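Local coordinates for protein pectate lyase 47 (PDB 1VBL) that probably cleaves pectate, the polygalacturonate of plant cell walls, by beta-elimination, as a calcium-binding polysaccharide lyase of family 1, at residues Lys105-Pro110 / Pro173-Thr178; Arg117-Gln122 / Asn186-Ser191; Arg215-Tyr220 / Gln226-Ala231. All coordinates share one frame; numbering follows the deposited sequence.

In the fold
The three contacts lie on one side of the chain's centre and join loops to a short strand, to a helix and to each other; interaction 1 is the outermost, while interactions 2 and 3 lie beside the calcium site. Interactions 1 and 2, both partly buried, involve neighbouring parts of the same elements: helix 110-126 follows residues 105-109 and carries 117-122, while strand 174-176 pairs through Glu174 with Asn186, the end of strand 184-186. Interaction 3 is buried; its 226-231 segment meets 186-191 through Ser187 OG with Gln226 O and Asp190 OD1 with Gly230 N. Interaction 1 is apolar, whereas interactions 2 and 3 each add a water bridge and a calcium ligand, Asp190 and Asp229.

Interaction 1. Residues Lys105-Pro110 / Pro173-Thr178; sequences KEVEGP and PEWDPT
With CG1 of Val107 anti to the backbone N (chi1 177°), its other methyl, CG2, stands beside that N and is aimed at the strand made by Trp175 and its neighbours. There Val107 CG2 meets the carbonyl oxygen Trp175 O at 3.4 Å and the ring carbon Pro177 CD at 3.6 Å. Trp175 also has CG anti to its N (chi1 166°), which carries the indole past the same methyl: Val107 CG2 lies 4.1 Å from Trp175 CD1, meeting the ring obliquely. Pro177 follows closely, its backbone N lying 3.6 Å above one face of the Trp175 ring, toward the rim. A second point of touch falls at the start of the 105-110 segment, where Lys105 O approaches Pro177 CG at 3.6 Å; this oxygen also accepts a hydrogen bond from Trp102 NE1.

The contact lies well away from the calcium site, in excursions from the parallel beta-helix expected of a family 1 polysaccharide lyase. Residues 105-110 link helix 99-102 to helix 110-126, with Gly109 at the N-cap of the latter, and strand 174-176 pairs antiparallel with 184-186. Tyr93 of helix 90-97 touches both Val107 and Trp175, while Tyr97 adds to the cover on the valine; the indole further packs edge-to-face with Phe221 and meets the ring of Trp185.

At the end of the strand, Asp176 forms an Asx turn. Asp176 OD1 accepts from Thr178 N at 2.9 Å, met from 37° above the carboxylate plane, and from Thr178 OG1 at 2.8 Å through its syn lone pair. Two donors from a single residue thus grip one oxygen, which should limit rotation of the carboxylate and fix the chain just past Pro177, whose carbonyl O receives a weak hydrogen bond from Lys104 NZ.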
ATOM      1  N   LYS A 105      29.685  -7.338   0.082  1.00 20.76           N
ATOM      2  CA  LYS A 105      29.577  -8.755  -0.220  1.00 20.99           C
ATOM      3  C   LYS A 105      28.159  -9.197   0.121  1.00 21.37           C
ATOM      4  O   LYS A 105      27.490  -8.579   0.949  1.00 19.27           O
ATOM      5  CB  LYS A 105      30.581  -9.564   0.608  1.00 22.98           C
ATOM      6  CG  LYS A 105      32.042  -9.248   0.313  1.00 24.95           C
ATOM      7  CD  LYS A 105      32.392  -9.540  -1.140  1.00 26.30           C
ATOM      8  CE  LYS A 105      33.861  -9.264  -1.418  1.00 27.89           C
ATOM      9  NZ  LYS A 105      34.210  -9.495  -2.847  1.00 29.09           N
ATOM     10  N   GLU A 106      27.707 -10.260  -0.530  1.00 22.14           N
ATOM     11  CA  GLU A 106      26.378 -10.802  -0.287  1.00 24.10           C
ATOM     12  C   GLU A 106      26.266 -11.157   1.194  1.00 22.78           C
ATOM     13  O   GLU A 106      27.148 -11.813   1.751  1.00 20.49           O
ATOM     14  CB  GLU A 106      26.172 -12.061  -1.137  1.00 27.93           C
ATOM     15  CG  GLU A 106      24.835 -12.754  -0.925  1.00 35.62           C
ATOM     16  CD  GLU A 106      24.753 -14.089  -1.643  1.00 39.23           C
ATOM     17  OE1 GLU A 106      24.869 -14.108  -2.888  1.00 41.97           O
ATOM     18  OE2 GLU A 106      24.576 -15.122  -0.960  1.00 42.75           O
ATOM     19  N   VAL A 107      25.186 -10.719   1.832  1.00 22.04           N
ATOM     20  CA  VAL A 107      24.980 -11.013   3.245  1.00 21.81           C
ATOM     21  C   VAL A 107      24.665 -12.495   3.406  1.00 22.49           C
ATOM     22  O   VAL A 107      23.688 -12.994   2.848  1.00 23.35           O
ATOM     23  CB  VAL A 107      23.820 -10.175   3.824  1.00 21.43           C
ATOM     24  CG1 VAL A 107      23.580 -10.548   5.278  1.00 20.71           C
ATOM     25  CG2 VAL A 107      24.149  -8.693   3.706  1.00 23.33           C
ATOM     26  N   GLU A 108      25.504 -13.195   4.163  1.00 21.13           N
ATOM     27  CA  GLU A 108      25.322 -14.626   4.387  1.00 21.57           C
ATOM     28  C   GLU A 108      25.942 -15.068   5.705  1.00 20.64           C
ATOM     29  O   GLU A 108      26.666 -14.310   6.350  1.00 20.48           O
ATOM     30  CB  GLU A 108      25.958 -15.429   3.250  1.00 23.16           C
ATOM     31  CG  GLU A 108      27.421 -15.081   2.993  1.00 26.97           C
ATOM     32  CD  GLU A 108      28.167 -16.179   2.251  1.00 30.30           C
ATOM     33  OE1 GLU A 108      29.182 -15.869   1.596  1.00 30.32           O
ATOM     34  OE2 GLU A 108      27.748 -17.354   2.336  1.00 33.11           O
ATOM     35  N   GLY A 109      25.659 -16.303   6.097  1.00 20.14           N
ATOM     36  CA  GLY A 109      26.215 -16.814   7.335  1.00 20.99           C
ATOM     37  C   GLY A 109      25.161 -17.140   8.372  1.00 21.30           C
ATOM     38  O   GLY A 109      23.995 -16.793   8.203  1.00 19.72           O
ATOM     39  N   PRO A 110      25.549 -17.799   9.471  1.00 22.19           N
ATOM     40  CA  PRO A 110      24.621 -18.173  10.543  1.00 21.97           C
ATOM     41  C   PRO A 110      23.746 -17.046  11.098  1.00 19.90           C
ATOM     42  O   PRO A 110      22.565 -17.262  11.365  1.00 19.12           O
ATOM     43  CB  PRO A 110      25.538 -18.794  11.602  1.00 22.75           C
ATOM     44  CG  PRO A 110      26.875 -18.175  11.325  1.00 26.17           C
ATOM     45  CD  PRO A 110      26.928 -18.176   9.819  1.00 23.51           C
ATOM     46  N   PRO A 173      14.493  -6.557   9.934  1.00 15.42           N
ATOM     47  CA  PRO A 173      14.721  -6.049   8.580  1.00 16.48           C
ATOM     48  C   PRO A 173      15.994  -6.643   8.003  1.00 17.53           C
ATOM     49  O   PRO A 173      16.952  -6.911   8.727  1.00 16.62           O
ATOM     50  CB  PRO A 173      14.866  -4.542   8.786  1.00 15.55           C
ATOM     51  CG  PRO A 173      14.113  -4.281  10.046  1.00 19.17           C
ATOM     52  CD  PRO A 173      14.499  -5.454  10.908  1.00 16.35           C
ATOM     53  N   GLU A 174      15.996  -6.834   6.693  1.00 18.57           N
ATOM     54  CA  GLU A 174      17.148  -7.370   5.992  1.00 20.43           C
ATOM     55  C   GLU A 174      18.074  -6.224   5.595  1.00 19.63           C
ATOM     56  O   GLU A 174      17.615  -5.180   5.133  1.00 20.23           O
ATOM     57  CB  GLU A 174      16.676  -8.106   4.739  1.00 22.04           C
ATOM     58  CG  GLU A 174      17.755  -8.387   3.718  1.00 26.37           C
ATOM     59  CD  GLU A 174      17.170  -8.769   2.370  1.00 31.29           C
ATOM     60  OE1 GLU A 174      16.521  -9.831   2.280  1.00 34.25           O
ATOM     61  OE2 GLU A 174      17.350  -8.000   1.403  1.00 34.89           O
ATOM     62  N   TRP A 175      19.373  -6.404   5.795  1.00 18.72           N
ATOM     63  CA  TRP A 175      20.328  -5.377   5.394  1.00 17.96           C
ATOM     64  C   TRP A 175      20.843  -5.751   4.013  1.00 17.77           C
ATOM     65  O   TRP A 175      21.268  -6.883   3.791  1.00 17.92           O
ATOM     66  CB  TRP A 175      21.510  -5.293   6.365  1.00 18.22           C
ATOM     67  CG  TRP A 175      22.662  -4.492   5.806  1.00 18.54           C
ATOM     68  CD1 TRP A 175      23.902  -4.960   5.463  1.00 20.52           C
ATOM     69  CD2 TRP A 175      22.663  -3.092   5.497  1.00 20.26           C
ATOM     70  NE1 TRP A 175      24.673  -3.938   4.957  1.00 19.50           N
ATOM     71  CE2 TRP A 175      23.938  -2.781   4.965  1.00 21.76           C
ATOM     72  CE3 TRP A 175      21.712  -2.071   5.613  1.00 20.57           C
ATOM     73  CZ2 TRP A 175      24.283  -1.490   4.553  1.00 22.19           C
ATOM     74  CZ3 TRP A 175      22.057  -0.785   5.202  1.00 22.56           C
ATOM     75  CH2 TRP A 175      23.332  -0.509   4.677  1.00 21.65           C
ATOM     76  N   ASP A 176      20.785  -4.806   3.081  1.00 18.43           N
ATOM     77  CA  ASP A 176      21.271  -5.048   1.728  1.00 20.61           C
ATOM     78  C   ASP A 176      22.311  -3.979   1.417  1.00 20.82           C
ATOM     79  O   ASP A 176      21.965  -2.841   1.112  1.00 18.86           O
ATOM     80  CB  ASP A 176      20.131  -4.954   0.714  1.00 23.09           C
ATOM     81  CG  ASP A 176      20.581  -5.289  -0.696  1.00 24.93           C
ATOM     82  OD1 ASP A 176      21.807  -5.318  -0.940  1.00 26.22           O
ATOM     83  OD2 ASP A 176      19.712  -5.517  -1.563  1.00 27.09           O
ATOM     84  N   PRO A 177      23.601  -4.333   1.493  1.00 21.98           N
ATOM     85  CA  PRO A 177      24.669  -3.369   1.215  1.00 22.91           C
ATOM     86  C   PRO A 177      24.723  -2.850  -0.224  1.00 24.27           C
ATOM     87  O   PRO A 177      25.381  -1.847  -0.496  1.00 23.57           O
ATOM     88  CB  PRO A 177      25.931  -4.134   1.608  1.00 23.27           C
ATOM     89  CG  PRO A 177      25.572  -5.550   1.291  1.00 24.11           C
ATOM     90  CD  PRO A 177      24.161  -5.653   1.833  1.00 23.58           C
ATOM     91  N   THR A 178      24.033  -3.523  -1.139  1.00 24.80           N
ATOM     92  CA  THR A 178      24.042  -3.097  -2.536  1.00 27.55           C
ATOM     93  C   THR A 178      22.770  -2.375  -2.975  1.00 28.74           C
ATOM     94  O   THR A 178      22.638  -2.003  -4.143  1.00 28.30           O
ATOM     95  CB  THR A 178      24.284  -4.288  -3.485  1.00 28.04           C
ATOM     96  OG1 THR A 178      23.254  -5.267  -3.302  1.00 31.18           O
ATOM     97  CG2 THR A 178      25.632  -4.921  -3.203  1.00 29.18           C
TER

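Interaction 2. Residues Arg117-Gln122 / Asn186-Ser191. With CA (calcium ion), chain B.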
ATOM      1  N   ARG A 117      15.049 -16.855  10.008  1.00 11.61           N
ATOM      2  CA  ARG A 117      14.108 -17.667  10.773  1.00 12.82           C
ATOM      3  C   ARG A 117      13.288 -16.794  11.718  1.00 10.60           C
ATOM      4  O   ARG A 117      12.090 -17.011  11.884  1.00 12.11           O
ATOM      5  CB  ARG A 117      14.840 -18.765  11.558  1.00 11.47           C
ATOM      6  CG  ARG A 117      15.422 -19.872  10.681  1.00 13.70           C
ATOM      7  CD  ARG A 117      15.901 -21.058  11.526  1.00 16.07           C
ATOM      8  NE  ARG A 117      16.991 -20.688  12.423  1.00 16.04           N
ATOM      9  CZ  ARG A 117      18.277 -20.719  12.094  1.00 17.45           C
ATOM     10  NH1 ARG A 117      18.647 -21.112  10.881  1.00 18.53           N
ATOM     11  NH2 ARG A 117      19.195 -20.348  12.975  1.00 15.87           N
ATOM     12  N   SER A 118      13.931 -15.804  12.330  1.00  9.53           N
ATOM     13  CA  SER A 118      13.231 -14.902  13.241  1.00 10.47           C
ATOM     14  C   SER A 118      12.144 -14.156  12.464  1.00 12.84           C
ATOM     15  O   SER A 118      11.015 -13.988  12.938  1.00 10.53           O
ATOM     16  CB  SER A 118      14.210 -13.888  13.838  1.00 12.05           C
ATOM     17  OG  SER A 118      15.258 -14.537  14.537  1.00 14.01           O
ATOM     18  N   GLN A 119      12.506 -13.706  11.268  1.00 12.11           N
ATOM     19  CA  GLN A 119      11.585 -12.977  10.404  1.00 14.15           C
ATOM     20  C   GLN A 119      10.412 -13.868  10.004  1.00 14.54           C
ATOM     21  O   GLN A 119       9.257 -13.437  10.024  1.00 12.01           O
ATOM     22  CB  GLN A 119      12.318 -12.498   9.150  1.00 15.84           C
ATOM     23  CG  GLN A 119      11.425 -11.784   8.152  1.00 23.54           C
ATOM     24  CD  GLN A 119      11.917 -11.948   6.730  1.00 29.42           C
ATOM     25  OE1 GLN A 119      13.023 -11.527   6.388  1.00 30.96           O
ATOM     26  NE2 GLN A 119      11.097 -12.573   5.892  1.00 32.83           N
ATOM     27  N   LYS A 120      10.709 -15.112   9.638  1.00 13.76           N
ATOM     28  CA  LYS A 120       9.657 -16.042   9.244  1.00 14.79           C
ATOM     29  C   LYS A 120       8.655 -16.269  10.370  1.00 14.25           C
ATOM     30  O   LYS A 120       7.453 -16.382  10.129  1.00 12.95           O
ATOM     31  CB  LYS A 120      10.248 -17.388   8.817  1.00 15.53           C
ATOM     32  CG  LYS A 120       9.183 -18.406   8.445  1.00 21.16           C
ATOM     33  CD  LYS A 120       9.781 -19.757   8.099  1.00 24.95           C
ATOM     34  CE  LYS A 120       8.684 -20.784   7.850  1.00 26.69           C
ATOM     35  NZ  LYS A 120       7.720 -20.313   6.814  1.00 29.17           N
ATOM     36  N   LYS A 121       9.146 -16.339  11.604  1.00 13.12           N
ATOM     37  CA  LYS A 121       8.256 -16.554  12.737  1.00 12.46           C
ATOM     38  C   LYS A 121       7.299 -15.374  12.906  1.00 13.02           C
ATOM     39  O   LYS A 121       6.118 -15.557  13.207  1.00 12.68           O
ATOM     40  CB  LYS A 121       9.057 -16.770  14.029  1.00 12.93           C
ATOM     41  CG  LYS A 121       8.186 -17.208  15.200  1.00 14.63           C
ATOM     42  CD  LYS A 121       9.005 -17.598  16.427  1.00 14.65           C
ATOM     43  CE  LYS A 121       8.092 -17.918  17.600  1.00 14.22           C
ATOM     44  NZ  LYS A 121       8.838 -18.300  18.834  1.00 13.57           N
ATOM     45  N   GLN A 122       7.796 -14.160  12.710  1.00 12.54           N
ATOM     46  CA  GLN A 122       6.917 -13.004  12.846  1.00 13.48           C
ATOM     47  C   GLN A 122       5.950 -12.960  11.665  1.00 11.81           C
ATOM     48  O   GLN A 122       4.759 -12.702  11.836  1.00 12.77           O
ATOM     49  CB  GLN A 122       7.719 -11.703  12.919  1.00 12.20           C
ATOM     50  CG  GLN A 122       6.833 -10.457  12.917  1.00 13.45           C
ATOM     51  CD  GLN A 122       7.569  -9.199  13.339  1.00 14.68           C
ATOM     52  OE1 GLN A 122       8.711  -8.971  12.944  1.00 12.98           O
ATOM     53  NE2 GLN A 122       6.907  -8.364  14.136  1.00 15.53           N
ATOM     54  N   ASN A 186      15.654  -3.211   4.491  1.00 19.66           N
ATOM     55  CA  ASN A 186      14.379  -3.416   3.825  1.00 20.60           C
ATOM     56  C   ASN A 186      13.521  -4.387   4.611  1.00 19.41           C
ATOM     57  O   ASN A 186      13.999  -5.418   5.095  1.00 18.18           O
ATOM     58  CB  ASN A 186      14.599  -3.915   2.395  1.00 25.55           C
ATOM     59  CG  ASN A 186      15.283  -2.873   1.518  1.00 28.86           C
ATOM     60  OD1 ASN A 186      14.765  -1.767   1.326  1.00 31.68           O
ATOM     61  ND2 ASN A 186      16.454  -3.218   0.989  1.00 28.66           N
ATOM     62  N   SER A 187      12.248  -4.037   4.747  1.00 17.85           N
ATOM     63  CA  SER A 187      11.303  -4.856   5.484  1.00 17.28           C
ATOM     64  C   SER A 187      10.314  -5.552   4.567  1.00 17.78           C
ATOM     65  O   SER A 187      10.187  -5.209   3.395  1.00 17.54           O
ATOM     66  CB  SER A 187      10.578  -4.004   6.519  1.00 16.98           C
ATOM     67  OG  SER A 187      11.483  -3.625   7.538  1.00 18.64           O
ATOM     68  N   GLU A 188       9.601  -6.519   5.128  1.00 18.30           N
ATOM     69  CA  GLU A 188       8.667  -7.344   4.372  1.00 19.78           C
ATOM     70  C   GLU A 188       7.169  -7.089   4.523  1.00 17.77           C
ATOM     71  O   GLU A 188       6.397  -7.399   3.620  1.00 17.91           O
ATOM     72  CB  GLU A 188       8.946  -8.810   4.728  1.00 23.45           C
ATOM     73  CG  GLU A 188       7.879  -9.806   4.303  1.00 29.19           C
ATOM     74  CD  GLU A 188       8.213 -10.508   3.005  1.00 32.72           C
ATOM     75  OE1 GLU A 188       7.376 -11.305   2.533  1.00 34.56           O
ATOM     76  OE2 GLU A 188       9.315 -10.272   2.462  1.00 35.15           O
ATOM     77  N   TYR A 189       6.755  -6.511   5.643  1.00 15.43           N
ATOM     78  CA  TYR A 189       5.331  -6.345   5.901  1.00 13.86           C
ATOM     79  C   TYR A 189       4.613  -5.082   5.451  1.00 14.30           C
ATOM     80  O   TYR A 189       5.077  -3.964   5.680  1.00 11.81           O
ATOM     81  CB  TYR A 189       5.083  -6.570   7.400  1.00 12.36           C
ATOM     82  CG  TYR A 189       5.871  -7.748   7.944  1.00 13.08           C
ATOM     83  CD1 TYR A 189       5.765  -9.011   7.354  1.00 14.91           C
ATOM     84  CD2 TYR A 189       6.770  -7.588   9.000  1.00 14.80           C
ATOM     85  CE1 TYR A 189       6.542 -10.085   7.795  1.00 13.50           C
ATOM     86  CE2 TYR A 189       7.556  -8.659   9.451  1.00 13.39           C
ATOM     87  CZ  TYR A 189       7.437  -9.901   8.839  1.00 13.84           C
ATOM     88  OH  TYR A 189       8.225 -10.957   9.251  1.00 15.14           O
ATOM     89  N   ASP A 190       3.462  -5.291   4.812  1.00 13.83           N
ATOM     90  CA  ASP A 190       2.597  -4.209   4.341  1.00 13.38           C
ATOM     91  C   ASP A 190       1.287  -4.331   5.108  1.00 12.00           C
ATOM     92  O   ASP A 190       0.951  -5.413   5.587  1.00 11.99           O
ATOM     93  CB  ASP A 190       2.261  -4.369   2.860  1.00 13.44           C
ATOM     94  CG  ASP A 190       3.448  -4.749   2.032  1.00 13.65           C
ATOM     95  OD1 ASP A 190       4.501  -4.093   2.170  1.00 12.00           O
ATOM     96  OD2 ASP A 190       3.325  -5.702   1.234  1.00 14.75           O
ATOM     97  N   SER A 191       0.529  -3.241   5.205  1.00 11.72           N
ATOM     98  CA  SER A 191      -0.757  -3.308   5.893  1.00 10.25           C
ATOM     99  C   SER A 191      -1.682  -4.188   5.055  1.00 10.49           C
ATOM    100  O   SER A 191      -2.476  -4.964   5.584  1.00 10.76           O
ATOM    101  CB  SER A 191      -1.350  -1.907   6.063  1.00 10.71           C
ATOM    102  OG  SER A 191      -0.636  -1.189   7.059  1.00 11.43           O
TER
HETATM  103 CA    CA B 417       5.555  -5.077  -0.044  1.00 25.80          CA
HETATM  104  O   HOH W   1      10.068 -10.095  10.848  1.00 11.96           O
HETATM  105  O   HOH W   2       6.516  -6.681   1.448  1.00 24.75           O
HETATM  106  O   HOH W   3       4.552  -6.614  -1.911  1.00 23.80           O
HETATM  107  O   HOH W   4       7.637  -5.002  -1.450  1.00 24.97           O
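The Tyr189 ring lies against the side chain of Gln122, its CE2 3.7 Å from Gln122 OE1, with the amide plane turned 68° from that of the ring. Gln122 reaches the ring, meeting it obliquely, because its chain is extended from CG onward, with CG trans to the backbone N (chi1 174°). The hydroxyl reaches the helix backbone, Tyr189 OH lying 2.8 Å from Gln119 O near the ring plane, but the angle is too poor for a hydrogen bond. Instead the phenol donates to a water at 2.6 Å from Tyr189 OH, and that water donates to Gln122 OE1, which also accepts from Tyr171 N. Gln119 CG lies 3.5 Å from Tyr189 OH, while Glu188 CB lies over one face of the ring. A leucine in place of Tyr189 would probably open a gap beside Gln119 and Gln122 and leave the bridging water without its phenol donor.

One residue on, both carboxylate oxygens of Asp190 bind the calcium ion, so the tyrosine lies directly before a metal ligand. The contact thus joins helix 110-126, where Lys123 and Ile126 also touch Tyr189, to the loop between strands 184-186 and 192-195.

Interaction 3. Residues Arg215-Tyr220 / Gln226-Ala231. With CA (calcium ion), chain B.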
ATOM      1  N   ARG A 215      11.044   8.071  11.837  1.00 22.66           N
ATOM      2  CA  ARG A 215      11.921   8.978  12.568  1.00 24.43           C
ATOM      3  C   ARG A 215      12.267   8.463  13.960  1.00 23.63           C
ATOM      4  O   ARG A 215      13.317   8.792  14.512  1.00 24.96           O
ATOM      5  CB  ARG A 215      11.249  10.350  12.676  1.00 25.93           C
ATOM      6  CG  ARG A 215      10.778  10.896  11.331  1.00 33.04           C
ATOM      7  CD  ARG A 215       9.717   9.989  10.681  1.00 33.83           C
ATOM      8  NE  ARG A 215       9.777  10.032   9.221  1.00 38.43           N
ATOM      9  CZ  ARG A 215      10.870   9.768   8.509  1.00 38.53           C
ATOM     10  NH1 ARG A 215      12.004   9.442   9.116  1.00 42.87           N
ATOM     11  NH2 ARG A 215      10.832   9.831   7.188  1.00 40.79           N
ATOM     12  N   SER A 216      11.381   7.649  14.521  1.00 22.96           N
ATOM     13  CA  SER A 216      11.584   7.099  15.853  1.00 23.05           C
ATOM     14  C   SER A 216      12.251   5.727  15.831  1.00 22.89           C
ATOM     15  O   SER A 216      12.553   5.169  16.886  1.00 21.64           O
ATOM     16  CB  SER A 216      10.241   6.979  16.571  1.00 22.96           C
ATOM     17  OG  SER A 216       9.429   5.992  15.954  1.00 22.48           O
ATOM     18  N   LEU A 217      12.477   5.189  14.636  1.00 21.51           N
ATOM     19  CA  LEU A 217      13.080   3.867  14.493  1.00 22.84           C
ATOM     20  C   LEU A 217      14.602   3.852  14.610  1.00 24.05           C
ATOM     21  O   LEU A 217      15.205   2.796  14.794  1.00 24.70           O
ATOM     22  CB  LEU A 217      12.655   3.240  13.159  1.00 20.77           C
ATOM     23  CG  LEU A 217      11.142   3.167  12.926  1.00 22.65           C
ATOM     24  CD1 LEU A 217      10.855   2.442  11.613  1.00 21.24           C
ATOM     25  CD2 LEU A 217      10.474   2.451  14.095  1.00 21.45           C
ATOM     26  N   GLY A 218      15.222   5.019  14.490  1.00 25.39           N
ATOM     27  CA  GLY A 218      16.666   5.088  14.612  1.00 26.55           C
ATOM     28  C   GLY A 218      17.442   4.890  13.326  1.00 26.82           C
ATOM     29  O   GLY A 218      16.880   4.847  12.230  1.00 24.39           O
ATOM     30  N   THR A 219      18.755   4.763  13.473  1.00 26.38           N
ATOM     31  CA  THR A 219      19.646   4.583  12.341  1.00 27.82           C
ATOM     32  C   THR A 219      20.731   3.563  12.674  1.00 26.66           C
ATOM     33  O   THR A 219      21.240   3.528  13.795  1.00 25.21           O
ATOM     34  CB  THR A 219      20.320   5.919  11.961  1.00 30.12           C
ATOM     35  OG1 THR A 219      19.317   6.858  11.551  1.00 33.85           O
ATOM     36  CG2 THR A 219      21.315   5.721  10.829  1.00 31.93           C
ATOM     37  N   TYR A 220      21.059   2.727  11.696  1.00 25.16           N
ATOM     38  CA  TYR A 220      22.100   1.718  11.847  1.00 24.91           C
ATOM     39  C   TYR A 220      22.860   1.640  10.535  1.00 25.31           C
ATOM     40  O   TYR A 220      22.265   1.735   9.459  1.00 23.84           O
ATOM     41  CB  TYR A 220      21.503   0.349  12.186  1.00 24.53           C
ATOM     42  CG  TYR A 220      20.834   0.302  13.540  1.00 24.97           C
ATOM     43  CD1 TYR A 220      19.449   0.405  13.658  1.00 23.43           C
ATOM     44  CD2 TYR A 220      21.592   0.193  14.707  1.00 23.71           C
ATOM     45  CE1 TYR A 220      18.833   0.400  14.908  1.00 24.99           C
ATOM     46  CE2 TYR A 220      20.988   0.189  15.960  1.00 24.01           C
ATOM     47  CZ  TYR A 220      19.608   0.292  16.053  1.00 25.76           C
ATOM     48  OH  TYR A 220      19.006   0.282  17.290  1.00 26.75           O
ATOM     49  N   GLN A 226      14.675   1.147   8.342  1.00 18.22           N
ATOM     50  CA  GLN A 226      13.368   0.982   7.716  1.00 18.77           C
ATOM     51  C   GLN A 226      12.664  -0.323   8.079  1.00 16.75           C
ATOM     52  O   GLN A 226      12.849  -1.355   7.432  1.00 16.86           O
ATOM     53  CB  GLN A 226      13.525   1.121   6.195  1.00 20.85           C
ATOM     54  CG  GLN A 226      14.086   2.485   5.805  1.00 27.56           C
ATOM     55  CD  GLN A 226      14.361   2.645   4.320  1.00 31.05           C
ATOM     56  OE1 GLN A 226      14.725   3.732   3.869  1.00 35.26           O
ATOM     57  NE2 GLN A 226      14.195   1.571   3.554  1.00 33.18           N
ATOM     58  N   GLN A 227      11.846  -0.255   9.123  1.00 14.41           N
ATOM     59  CA  GLN A 227      11.100  -1.411   9.598  1.00 13.74           C
ATOM     60  C   GLN A 227       9.719  -1.515   8.960  1.00 13.53           C
ATOM     61  O   GLN A 227       8.976  -2.468   9.213  1.00 13.77           O
ATOM     62  CB  GLN A 227      10.974  -1.352  11.119  1.00 14.50           C
ATOM     63  CG  GLN A 227      12.297  -1.569  11.842  1.00 15.18           C
ATOM     64  CD  GLN A 227      12.128  -1.602  13.346  1.00 17.88           C
ATOM     65  OE1 GLN A 227      12.105  -0.563  14.006  1.00 17.73           O
ATOM     66  NE2 GLN A 227      11.992  -2.802  13.893  1.00 17.51           N
ATOM     67  N   HIS A 228       9.369  -0.524   8.144  1.00 11.08           N
ATOM     68  CA  HIS A 228       8.084  -0.530   7.450  1.00 12.47           C
ATOM     69  C   HIS A 228       8.327  -0.872   5.992  1.00 13.05           C
ATOM     70  O   HIS A 228       9.450  -0.771   5.500  1.00 13.59           O
ATOM     71  CB  HIS A 228       7.420   0.853   7.465  1.00 11.71           C
ATOM     72  CG  HIS A 228       7.039   1.340   8.826  1.00 10.30           C
ATOM     73  ND1 HIS A 228       7.673   2.399   9.437  1.00 11.62           N
ATOM     74  CD2 HIS A 228       6.067   0.939   9.675  1.00 11.91           C
ATOM     75  CE1 HIS A 228       7.105   2.630  10.608  1.00 11.41           C
ATOM     76  NE2 HIS A 228       6.129   1.758  10.777  1.00 13.38           N
ATOM     77  N   ASP A 229       7.277  -1.289   5.303  1.00 12.37           N
ATOM     78  CA  ASP A 229       7.402  -1.533   3.885  1.00 12.99           C
ATOM     79  C   ASP A 229       6.228  -0.815   3.234  1.00 13.57           C
ATOM     80  O   ASP A 229       6.047   0.379   3.458  1.00 14.34           O
ATOM     81  CB  ASP A 229       7.411  -3.021   3.544  1.00 13.76           C
ATOM     82  CG  ASP A 229       7.978  -3.279   2.154  1.00 18.01           C
ATOM     83  OD1 ASP A 229       8.963  -2.610   1.773  1.00 14.04           O
ATOM     84  OD2 ASP A 229       7.456  -4.147   1.441  1.00 17.87           O
ATOM     85  N   GLY A 230       5.413  -1.519   2.460  1.00 13.21           N
ATOM     86  CA  GLY A 230       4.304  -0.843   1.809  1.00 13.86           C
ATOM     87  C   GLY A 230       3.044  -0.669   2.640  1.00 13.41           C
ATOM     88  O   GLY A 230       2.820  -1.374   3.626  1.00 13.56           O
ATOM     89  N   ALA A 231       2.220   0.296   2.251  1.00 12.95           N
ATOM     90  CA  ALA A 231       0.954   0.513   2.936  1.00 13.23           C
ATOM     91  C   ALA A 231      -0.011  -0.432   2.230  1.00 13.37           C
ATOM     92  O   ALA A 231      -0.716  -1.222   2.856  1.00 12.45           O
ATOM     93  CB  ALA A 231       0.491   1.961   2.765  1.00 13.09           C
TER
HETATM   94 CA    CA B 417       5.555  -5.077  -0.044  1.00 25.80          CA
HETATM   95  O   HOH W   5      14.064   0.629  16.011  1.00 33.04           O
HETATM   96  O   HOH W   2       6.516  -6.681   1.448  1.00 24.75           O
HETATM   97  O   HOH W   3       4.552  -6.614  -1.911  1.00 23.80           O
HETATM   98  O   HOH W   4       7.637  -5.002  -1.450  1.00 24.97           O
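Leu217 packs its isobutyl group on Gln227 and His228, joining two loops around the small antiparallel hairpin 219-220/223-224, an excursion between turns of the parallel beta-helix expected of this family. Its two methyls divide the work. Leu217 CD2 lies 3.4 Å from Gln227 OE1, a contact of methyl with amide oxygen, whereas Leu217 CD1 sits 3.8 Å from Gln227 CB and 3.9 Å from His228 ND1, coming to the imidazole obliquely. The leucine's CG is anti to its own carbonyl carbon (chi1 -54°), a setting that turns both branches to the 226-231 segment. On the backbone, Leu217 O is reached by a water, which donates to Leu217 O at 2.7 Å and to Gln227 OE1 at 3.0 Å, tying the backbone of one loop to the amide of the other.

Second-shell residues position these partners. Gln227 NE2 hydrogen-bonds to Asp170 O, so both ends of the amide are engaged and its rotation is probably fixed. His228 ND1 is held by Asp214 OD1, next to the 215-220 segment, and its ring packs on Leu169 and on His251 of strand 239-251. Gly218, directly after the leucine, has backbone angles at which a CB would collide with Leu217 O, the oxygen that receives the bridging water.

Further out, residues 226-231 lead to the metal. Gly230 N donates to Asp190 OD1, linking the backbone to a carboxylate that, with Asp233, completes the protein side of the site; Asp229 itself reaches the calcium ion through OD2 alone, at 2.6 Å.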